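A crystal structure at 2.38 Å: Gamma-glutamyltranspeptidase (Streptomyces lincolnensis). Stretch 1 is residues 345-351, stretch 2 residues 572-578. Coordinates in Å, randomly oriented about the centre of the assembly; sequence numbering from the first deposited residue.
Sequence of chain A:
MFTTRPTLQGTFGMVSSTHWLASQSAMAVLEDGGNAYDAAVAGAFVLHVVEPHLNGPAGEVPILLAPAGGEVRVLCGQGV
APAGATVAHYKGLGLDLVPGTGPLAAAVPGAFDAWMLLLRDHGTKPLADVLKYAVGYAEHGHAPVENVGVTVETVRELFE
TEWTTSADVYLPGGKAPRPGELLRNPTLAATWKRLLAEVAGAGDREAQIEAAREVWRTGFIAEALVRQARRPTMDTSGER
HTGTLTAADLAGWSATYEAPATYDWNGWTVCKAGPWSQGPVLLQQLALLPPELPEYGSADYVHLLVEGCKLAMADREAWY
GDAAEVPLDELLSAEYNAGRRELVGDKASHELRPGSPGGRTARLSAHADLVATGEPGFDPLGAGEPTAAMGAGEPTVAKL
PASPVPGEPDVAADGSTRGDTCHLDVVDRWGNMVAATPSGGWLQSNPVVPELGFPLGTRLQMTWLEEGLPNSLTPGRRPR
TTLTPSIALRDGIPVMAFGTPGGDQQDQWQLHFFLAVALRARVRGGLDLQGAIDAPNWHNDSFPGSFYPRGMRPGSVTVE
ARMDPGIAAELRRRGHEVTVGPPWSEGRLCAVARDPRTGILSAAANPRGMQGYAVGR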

# COMPACT_ATOMS: atom_id res chain seq x y z
N GLY A 345 1.61 8.03 40.43
CA GLY A 345 1.49 9.31 41.13
C GLY A 345 1.35 10.44 40.14
O GLY A 345 1.45 10.23 38.93
N ASP A 346 1.12 11.64 40.65
CA ASP A 346 1.05 12.85 39.83
C ASP A 346 2.34 13.12 39.07
O ASP A 346 2.31 13.61 37.94
CB ASP A 346 0.71 14.07 40.69
CG ASP A 346 -0.72 14.03 41.24
OD1 ASP A 346 -1.50 13.11 40.90
OD2 ASP A 346 -1.05 14.94 42.03
N LYS A 347 3.47 12.79 39.71
CA LYS A 347 4.81 12.97 39.14
C LYS A 347 5.36 11.70 38.48
O LYS A 347 4.91 10.58 38.74
CB LYS A 347 5.79 13.49 40.20
CG LYS A 347 6.11 14.98 40.10
CD LYS A 347 4.88 15.88 40.16
CE LYS A 347 5.24 17.36 40.37
NZ LYS A 347 6.38 17.85 39.52
N ALA A 348 6.35 11.92 37.62
CA ALA A 348 6.95 10.85 36.84
C ALA A 348 7.98 10.15 37.71
O ALA A 348 8.82 10.80 38.33
CB ALA A 348 7.61 11.42 35.60
N SER A 349 7.88 8.82 37.77
CA SER A 349 8.85 7.99 38.46
C SER A 349 10.16 7.89 37.66
O SER A 349 10.14 7.72 36.45
CB SER A 349 8.26 6.59 38.70
OG SER A 349 9.15 5.77 39.45
N HIS A 350 11.29 8.02 38.35
CA HIS A 350 12.63 7.79 37.80
C HIS A 350 13.24 6.50 38.37
O HIS A 350 14.43 6.22 38.18
CB HIS A 350 13.54 8.97 38.13
CG HIS A 350 13.22 10.21 37.37
ND1 HIS A 350 14.18 10.95 36.71
CD2 HIS A 350 12.04 10.84 37.14
CE1 HIS A 350 13.61 11.98 36.12
NE2 HIS A 350 12.31 11.94 36.37
N GLU A 351 12.41 5.71 39.04
CA GLU A 351 12.83 4.58 39.86
C GLU A 351 12.29 3.30 39.24
O GLU A 351 11.18 3.29 38.67
CB GLU A 351 12.28 4.74 41.29
CG GLU A 351 13.10 5.64 42.21
CD GLU A 351 13.04 7.12 41.84
OE1 GLU A 351 11.93 7.68 41.77
OE2 GLU A 351 14.12 7.73 41.63
N ARG A 572 6.81 17.30 30.96
CA ARG A 572 8.04 17.87 31.57
C ARG A 572 7.68 18.46 32.92
O ARG A 572 8.43 18.34 33.89
CB ARG A 572 8.76 18.97 30.75
CG ARG A 572 8.48 19.08 29.27
CD ARG A 572 9.44 20.06 28.60
NE ARG A 572 10.33 19.36 27.67
CZ ARG A 572 10.11 19.20 26.37
NH1 ARG A 572 11.00 18.54 25.62
NH2 ARG A 572 9.01 19.69 25.79
N ARG A 573 6.52 19.11 32.95
CA ARG A 573 5.94 19.68 34.16
C ARG A 573 5.75 18.63 35.27
O ARG A 573 5.95 18.90 36.46
CB ARG A 573 4.59 20.30 33.82
CG ARG A 573 4.23 21.51 34.65
CD ARG A 573 2.72 21.58 34.80
NE ARG A 573 2.24 20.57 35.75
CZ ARG A 573 0.99 20.08 35.80
NH1 ARG A 573 0.04 20.48 34.96
NH2 ARG A 573 0.70 19.17 36.71
N ARG A 574 5.36 17.43 34.85
CA ARG A 574 5.19 16.27 35.73
C ARG A 574 6.47 15.45 35.94
O ARG A 574 6.42 14.31 36.40
CB ARG A 574 4.05 15.40 35.20
CG ARG A 574 2.73 16.15 35.11
CD ARG A 574 1.67 15.43 34.31
NE ARG A 574 0.75 14.70 35.19
CZ ARG A 574 -0.56 14.52 34.98
NH1 ARG A 574 -1.17 15.01 33.90
NH2 ARG A 574 -1.27 13.84 35.87
N GLY A 575 7.62 16.03 35.59
CA GLY A 575 8.93 15.48 35.92
C GLY A 575 9.50 14.46 34.96
O GLY A 575 10.49 13.81 35.27
N HIS A 576 8.87 14.31 33.80
CA HIS A 576 9.42 13.46 32.74
C HIS A 576 10.63 14.12 32.11
O HIS A 576 10.65 15.34 31.93
CB HIS A 576 8.39 13.20 31.65
CG HIS A 576 7.22 12.39 32.11
ND1 HIS A 576 7.19 11.01 32.01
CD2 HIS A 576 6.03 12.74 32.66
CE1 HIS A 576 6.05 10.56 32.48
NE2 HIS A 576 5.33 11.59 32.88
N GLU A 577 11.64 13.32 31.78
CA GLU A 577 12.73 13.75 30.92
C GLU A 577 12.37 13.40 29.46
O GLU A 577 12.60 12.29 28.98
CB GLU A 577 14.05 13.11 31.35
CG GLU A 577 14.50 13.51 32.76
CD GLU A 577 14.72 15.01 32.95
OE1 GLU A 577 14.45 15.52 34.07
OE2 GLU A 577 15.15 15.69 31.99
N VAL A 578 11.79 14.38 28.78
CA VAL A 578 11.19 14.20 27.46
C VAL A 578 12.16 14.50 26.32
O VAL A 578 12.64 15.63 26.19
CB VAL A 578 9.96 15.11 27.29
CG1 VAL A 578 9.35 14.99 25.89
CG2 VAL A 578 8.91 14.78 28.34

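The end of a helix leaves carbonyl groups without partners in the helix, and a neighbouring loop can satisfy them; residues 345-351 and 572-578 of this transpeptidase, more than 220 positions apart in sequence, illustrate the principle. The shortest bond joins two backbones: Ala348 N donates to Arg574 O at 2.7 Å, with a somewhat bent N-H...O angle of 139°. Arg574 is the first residue to leave helical geometry, so its carbonyl is free to face the irregular loop. The same oxygen lies 3.4 Å from Lys347 CA in a CA-H...O contact, which fits the close approach of the two chains here. At the next carbonyl of the second stretch, Gly575 O accepts a hydrogen bond from His350 NE2 at 2.8 Å. The angle of 174° is nearly linear, and the oxygen sits at the ring edge near its plane, where an imidazole N-H points.

Two weaker bonds extend the pattern, again to backbone oxygens. Arg574 NE reaches Asp346 O at 3.3 Å, well aligned but long, so that Arg574 both donates to and accepts from the loop. The flexible chain of Lys347 bends its end inward, and its NZ makes a weak bond to Arg573 O, also at 3.3 Å.

Within this polar frame, the nonpolar centre is small. Ala348 points toward the second stretch, and its CB rests over one face of the His576 ring, 3.4 Å from the centroid and only 3° off the normal, a CH-pi contact. Ala348 CB also packs 3.6 Å from Gly575 C. Gly575 has a positive phi of 86°, a conformation that favours glycine, as the chain turns from helix toward strand. At the periphery, His350 CE1 meets the aliphatic Glu577 CG at 3.8 Å. Altogether the contact buries a modest 359 Å², counting both sides.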